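Local coordinates for protein carbohydrate esterase family 2 (CE2) (Chaetomium olivicolor, PDB 4XVH) that probably removes acetyl groups from xylan, as a carbohydrate esterase that joins a jelly-roll beta-sandwich domain to an SGNH-type hydrolase domain, at residues Ser30-Ile35 with Gly63-Ala68; Phe24-Thr29 with Ile95-His100. All blocks are in the same frame, centred on the assembly; numbering follows the deposited sequence.

Interaction 1: Ser30-Ile35 with Gly63-Ala68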
loop_
_atom_site.group_PDB
_atom_site.type_symbol
_atom_site.label_atom_id
_atom_site.label_comp_id
_atom_site.label_asym_id
_atom_site.label_seq_id
_atom_site.Cartn_x
_atom_site.Cartn_y
_atom_site.Cartn_z
ATOM N N SER A 30 8.594 -25.646 -14.655
ATOM C CA SER A 30 9.266 -24.709 -13.763
ATOM C C SER A 30 9.463 -23.330 -14.386
ATOM O O SER A 30 9.623 -23.206 -15.607
ATOM C CB SER A 30 10.632 -25.279 -13.344
ATOM O OG SER A 30 11.307 -24.366 -12.497
ATOM N N ALA A 31 9.456 -22.305 -13.531
ATOM C CA ALA A 31 9.824 -20.943 -13.925
ATOM C C ALA A 31 10.681 -20.306 -12.830
ATOM O O ALA A 31 10.540 -20.626 -11.644
ATOM C CB ALA A 31 8.576 -20.091 -14.202
ATOM N N THR A 32 11.579 -19.414 -13.233
ATOM C CA THR A 32 12.416 -18.714 -12.259
ATOM C C THR A 32 12.377 -17.211 -12.486
ATOM O O THR A 32 12.581 -16.728 -13.603
ATOM C CB THR A 32 13.888 -19.192 -12.306
ATOM O OG1 THR A 32 13.944 -20.614 -12.133
ATOM C CG2 THR A 32 14.693 -18.526 -11.188
ATOM N N ILE A 33 12.067 -16.479 -11.419
ATOM C CA ILE A 33 12.132 -15.023 -11.431
ATOM C C ILE A 33 13.506 -14.613 -10.973
ATOM O O ILE A 33 13.787 -14.633 -9.795
ATOM C CB ILE A 33 11.076 -14.401 -10.529
ATOM C CG1 ILE A 33 9.697 -14.924 -10.901
ATOM C CG2 ILE A 33 11.131 -12.887 -10.632
ATOM C CD1 ILE A 33 8.662 -14.666 -9.847
ATOM N N GLY A 34 14.378 -14.275 -11.918
ATOM C CA GLY A 34 15.730 -13.900 -11.568
ATOM C C GLY A 34 15.762 -12.671 -10.668
ATOM O O GLY A 34 14.891 -11.822 -10.727
ATOM N N ILE A 35 16.785 -12.586 -9.835
ATOM C CA ILE A 35 16.984 -11.433 -8.979
ATOM C C ILE A 35 18.345 -10.832 -9.273
ATOM O O ILE A 35 19.366 -11.498 -9.147
ATOM C CB ILE A 35 16.871 -11.811 -7.493
ATOM C CG1 ILE A 35 15.411 -12.183 -7.182
ATOM C CG2 ILE A 35 17.380 -10.674 -6.591
ATOM C CD1 ILE A 35 15.123 -12.433 -5.723
ATOM N N GLY A 63 17.478 -16.476 -7.631
ATOM C CA GLY A 63 16.171 -15.999 -7.967
ATOM C C GLY A 63 15.132 -16.777 -7.238
ATOM O O GLY A 63 15.443 -17.537 -6.399
ATOM N N ILE A 64 13.893 -16.548 -7.596
ATOM C CA ILE A 64 12.743 -17.148 -6.953
ATOM C C ILE A 64 12.131 -18.150 -7.912
ATOM O O ILE A 64 11.583 -17.755 -8.938
ATOM C CB ILE A 64 11.675 -16.087 -6.605
ATOM C CG1 ILE A 64 12.204 -15.064 -5.600
ATOM C CG2 ILE A 64 10.376 -16.742 -6.116
ATOM C CD1 ILE A 64 11.294 -13.843 -5.495
ATOM N N SER A 65 12.205 -19.434 -7.601
ATOM C CA SER A 65 11.663 -20.451 -8.507
ATOM C C SER A 65 10.316 -20.958 -8.063
ATOM O O SER A 65 10.006 -20.950 -6.872
ATOM C CB SER A 65 12.622 -21.624 -8.615
ATOM O OG SER A 65 13.846 -21.179 -9.153
ATOM N N THR A 66 9.514 -21.383 -9.031
ATOM C CA THR A 66 8.252 -22.050 -8.765
ATOM C C THR A 66 8.509 -23.318 -7.906
ATOM O O THR A 66 9.623 -23.856 -7.900
ATOM C CB THR A 66 7.532 -22.427 -10.089
ATOM O OG1 THR A 66 8.429 -23.158 -10.934
ATOM C CG2 THR A 66 7.084 -21.172 -10.839
ATOM N N PRO A 67 7.491 -23.782 -7.160
ATOM C CA PRO A 67 7.634 -24.960 -6.288
ATOM C C PRO A 67 7.898 -26.275 -7.038
ATOM O O PRO A 67 7.385 -26.481 -8.147
ATOM C CB PRO A 67 6.276 -25.016 -5.557
ATOM C CG PRO A 67 5.348 -24.244 -6.409
ATOM C CD PRO A 67 6.189 -23.122 -6.954
ATOM N N ALA A 68 8.702 -27.150 -6.443
ATOM C CA ALA A 68 8.868 -28.494 -6.982
ATOM C C ALA A 68 7.526 -29.194 -6.958
ATOM O O ALA A 68 6.682 -28.898 -6.097
ATOM C CB ALA A 68 9.889 -29.287 -6.184
HETATM O O HOH W 1 11.402 -24.972 -9.838
#
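At the rim of the four-stranded antiparallel sheet of the N-terminal jelly-roll domain, Ile33 and Ile64 form the hydrogen-bonded pair that fastens strand 63-65 to strand 31-40. The bonds are reciprocal: Ile33 N lies 2.8 Å from Ile64 O, and Ile64 N lies 2.9 Å from Ile33 O. Both isoleucines turn inward, where Leu79 of the facing sheet touches them, and the side chain of Ile35 crosses that of Ile64 obliquely, CD1 reaching CG1 at 3.9 Å. On the other face Thr32 OG1 and Ser65 OG share a hydrogen bond of 3.0 Å. Where the strand 63-65 ends, the pairing is prolonged by a side chain. Thr66 N donates to Ala31 O at 2.9 Å, but the amide of Ala31 is answered by Thr66 OG1, also at 2.9 Å and nearly straight (166°). With chi1 near 52°, OG1 lies between the backbone N and the carbonyl carbon and faces the amide of Ala31, while CG2 meets Ala31 CB at 3.8 Å. With OG1 and CG2 gone, an alanine here would probably leave the amide of Ala31 without its acceptor and open a small gap beside its methyl. The carbonyl of Thr66 turns instead to a water that also binds Ser30 OG. A threonine hydroxyl thus takes over the part of a main-chain carbonyl, so that the edge pairing runs one residue past the strand.

Interaction 2: Phe24-Thr29 with Ile95-His100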
loop_
_atom_site.group_PDB
_atom_site.type_symbol
_atom_site.label_atom_id
_atom_site.label_comp_id
_atom_site.label_asym_id
_atom_site.label_seq_id
_atom_site.Cartn_x
_atom_site.Cartn_y
_atom_site.Cartn_z
ATOM N N PHE A 24 2.674 -13.600 -14.594
ATOM C CA PHE A 24 2.918 -14.203 -15.897
ATOM C C PHE A 24 2.346 -15.608 -15.907
ATOM O O PHE A 24 1.831 -16.096 -14.884
ATOM C CB PHE A 24 4.427 -14.183 -16.247
ATOM C CG PHE A 24 5.325 -14.951 -15.279
ATOM C CD1 PHE A 24 5.864 -14.327 -14.164
ATOM C CD2 PHE A 24 5.666 -16.282 -15.531
ATOM C CE1 PHE A 24 6.710 -15.035 -13.280
ATOM C CE2 PHE A 24 6.506 -17.013 -14.659
ATOM C CZ PHE A 24 7.033 -16.385 -13.536
ATOM N N ALA A 25 2.375 -16.241 -17.070
ATOM C CA ALA A 25 1.943 -17.620 -17.159
ATOM C C ALA A 25 2.933 -18.350 -18.045
ATOM O O ALA A 25 3.569 -17.737 -18.918
ATOM C CB ALA A 25 0.525 -17.713 -17.708
ATOM N N PHE A 26 3.095 -19.647 -17.814
ATOM C CA PHE A 26 3.992 -20.418 -18.646
ATOM C C PHE A 26 3.431 -21.819 -18.826
ATOM O O PHE A 26 2.525 -22.249 -18.093
ATOM C CB PHE A 26 5.402 -20.477 -18.039
ATOM C CG PHE A 26 5.491 -21.298 -16.774
ATOM C CD1 PHE A 26 5.096 -20.763 -15.549
ATOM C CD2 PHE A 26 5.989 -22.588 -16.803
ATOM C CE1 PHE A 26 5.177 -21.502 -14.389
ATOM C CE2 PHE A 26 6.069 -23.346 -15.642
ATOM C CZ PHE A 26 5.668 -22.811 -14.434
ATOM N N THR A 27 3.966 -22.536 -19.804
ATOM C CA THR A 27 3.702 -23.949 -19.832
ATOM C C THR A 27 5.024 -24.700 -19.717
ATOM O O THR A 27 6.008 -24.377 -20.371
ATOM C CB THR A 27 2.916 -24.346 -21.079
ATOM O OG1 THR A 27 2.539 -25.723 -20.964
ATOM C CG2 THR A 27 3.732 -24.131 -22.332
ATOM N N GLY A 28 5.061 -25.664 -18.809
ATOM C CA GLY A 28 6.290 -26.381 -18.521
ATOM C C GLY A 28 6.212 -26.954 -17.120
ATOM O O GLY A 28 5.117 -27.180 -16.610
ATOM N N THR A 29 7.370 -27.193 -16.506
ATOM C CA THR A 29 7.415 -27.723 -15.149
ATOM C C THR A 29 7.988 -26.715 -14.151
ATOM O O THR A 29 7.856 -26.887 -12.940
ATOM C CB THR A 29 8.238 -29.006 -15.093
ATOM O OG1 THR A 29 9.529 -28.751 -15.647
ATOM C CG2 THR A 29 7.579 -30.091 -15.928
ATOM N N ILE A 95 13.176 -13.255 -16.248
ATOM C CA ILE A 95 12.297 -14.350 -15.908
ATOM C C ILE A 95 12.409 -15.440 -16.948
ATOM O O ILE A 95 12.319 -15.163 -18.143
ATOM C CB ILE A 95 10.853 -13.883 -15.796
ATOM C CG1 ILE A 95 10.796 -12.735 -14.775
ATOM C CG2 ILE A 95 9.952 -15.074 -15.431
ATOM C CD1 ILE A 95 9.409 -12.297 -14.349
ATOM N N THR A 96 12.622 -16.673 -16.492
ATOM C CA THR A 96 12.858 -17.792 -17.408
ATOM C C THR A 96 11.919 -18.953 -17.085
ATOM O O THR A 96 11.368 -19.013 -16.002
ATOM C CB THR A 96 14.306 -18.291 -17.334
ATOM O OG1 THR A 96 14.591 -18.695 -15.991
ATOM C CG2 THR A 96 15.282 -17.199 -17.752
ATOM N N THR A 97 11.729 -19.851 -18.046
ATOM C CA THR A 97 10.970 -21.078 -17.817
ATOM C C THR A 97 11.660 -22.238 -18.508
ATOM O O THR A 97 12.461 -22.025 -19.414
ATOM C CB THR A 97 9.516 -20.982 -18.330
ATOM O OG1 THR A 97 8.871 -22.243 -18.144
ATOM C CG2 THR A 97 9.477 -20.640 -19.811
ATOM N N ASP A 98 11.359 -23.458 -18.086
ATOM C CA ASP A 98 11.885 -24.630 -18.774
ATOM C C ASP A 98 11.017 -25.029 -19.970
ATOM O O ASP A 98 11.319 -25.989 -20.666
ATOM C CB ASP A 98 12.035 -25.802 -17.809
ATOM C CG ASP A 98 10.699 -26.377 -17.354
ATOM O OD1 ASP A 98 9.656 -25.695 -17.432
ATOM O OD2 ASP A 98 10.704 -27.528 -16.883
ATOM N N GLY A 99 9.941 -24.287 -20.209
ATOM C CA GLY A 99 9.086 -24.530 -21.362
ATOM C C GLY A 99 8.958 -23.228 -22.129
ATOM O O GLY A 99 9.949 -22.727 -22.659
ATOM N N HIS A 100 7.759 -22.658 -22.186
ATOM C CA HIS A 100 7.651 -21.311 -22.729
ATOM C C HIS A 100 6.532 -20.490 -22.091
ATOM O O HIS A 100 5.604 -21.029 -21.469
ATOM C CB HIS A 100 7.469 -21.357 -24.246
ATOM C CG HIS A 100 6.247 -22.088 -24.692
ATOM N ND1 HIS A 100 6.262 -23.428 -25.005
ATOM C CD2 HIS A 100 4.971 -21.669 -24.876
ATOM C CE1 HIS A 100 5.048 -23.803 -25.375
ATOM N NE2 HIS A 100 4.247 -22.756 -25.308
#
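Thr27 and His100 pair in antiparallel fashion, and Thr27 N gives a hydrogen bond of 2.8 Å to His100 O. The return bond, from His100 N to Thr27 O, is longer at 3.1 Å and more bent (149°). Their side chains lie side by side and point the same way: methyl CG2 of Thr27 sits over one face of the imidazole in a CH-pi contact, 3.5 Å from the ring centroid and displaced toward CE1 and NE2. Deeper in, Ile95 lays CG2 over a face of the Phe24 ring, 3.7 Å from CZ. The Phe26 ring meets the hydroxyl of Thr97 obliquely, with CD2 3.2 Å from OG1.

That hydroxyl has stronger calls on it. It accepts from Gly99 N at 3.1 Å, closing an ST turn, and is hydrogen-bonded to Ser30 O as well; anti to the backbone N (chi1 176°), OG1 lies on the carbonyl side, where Gly99 N can reach it. Next to it Asp98 curls over the end of strand 21-28. Its OD1 accepts from Thr29 N at 2.9 Å, and from the amide of Ser30, so one carboxylate oxygen grips two successive N-H groups where the chain bends. Gly28 lies beside it: a CB there would run into OD1, and its backbone angles would already press one against the preceding carbonyl O.

Further out, Phe24 and Phe26 also touch Ala31 and Val77, which places their rings between the two sheets. Strands 21-28 and 88-97 belong to opposite sheets, and after each the chain crosses to the other at this end, into 31-40 and 100-102 respectively. Such crossings between facing sheets, closed over a hydrophobic interior, are in keeping with the jelly-roll beta sandwich of this domain.

Overall arrangement
Both contacts lie in the N-terminal beta sandwich, their centres about 10 Å apart, and strand 31-40 binds them together: it pairs with 63-65 in interaction 1 and with 88-97, which supplies part of interaction 2. Thr32 N and Thr96 O mark that shared seam. Interaction 1 works within one sheet, at its edge, by main-chain bonds supplemented by a threonine hydroxyl, with aliphatic packing inside and a hydroxyl pair outside. Interaction 2 mostly spans the two sheets, though its Thr27-His100 main-chain pair lies within one: its interior part sets Ile95 and Thr97 against two phenylalanine rings, whereas its outer part adds side-chain bonds from Asp98 to the turning backbone. Ser30, just after strand 21-28, serves both contacts.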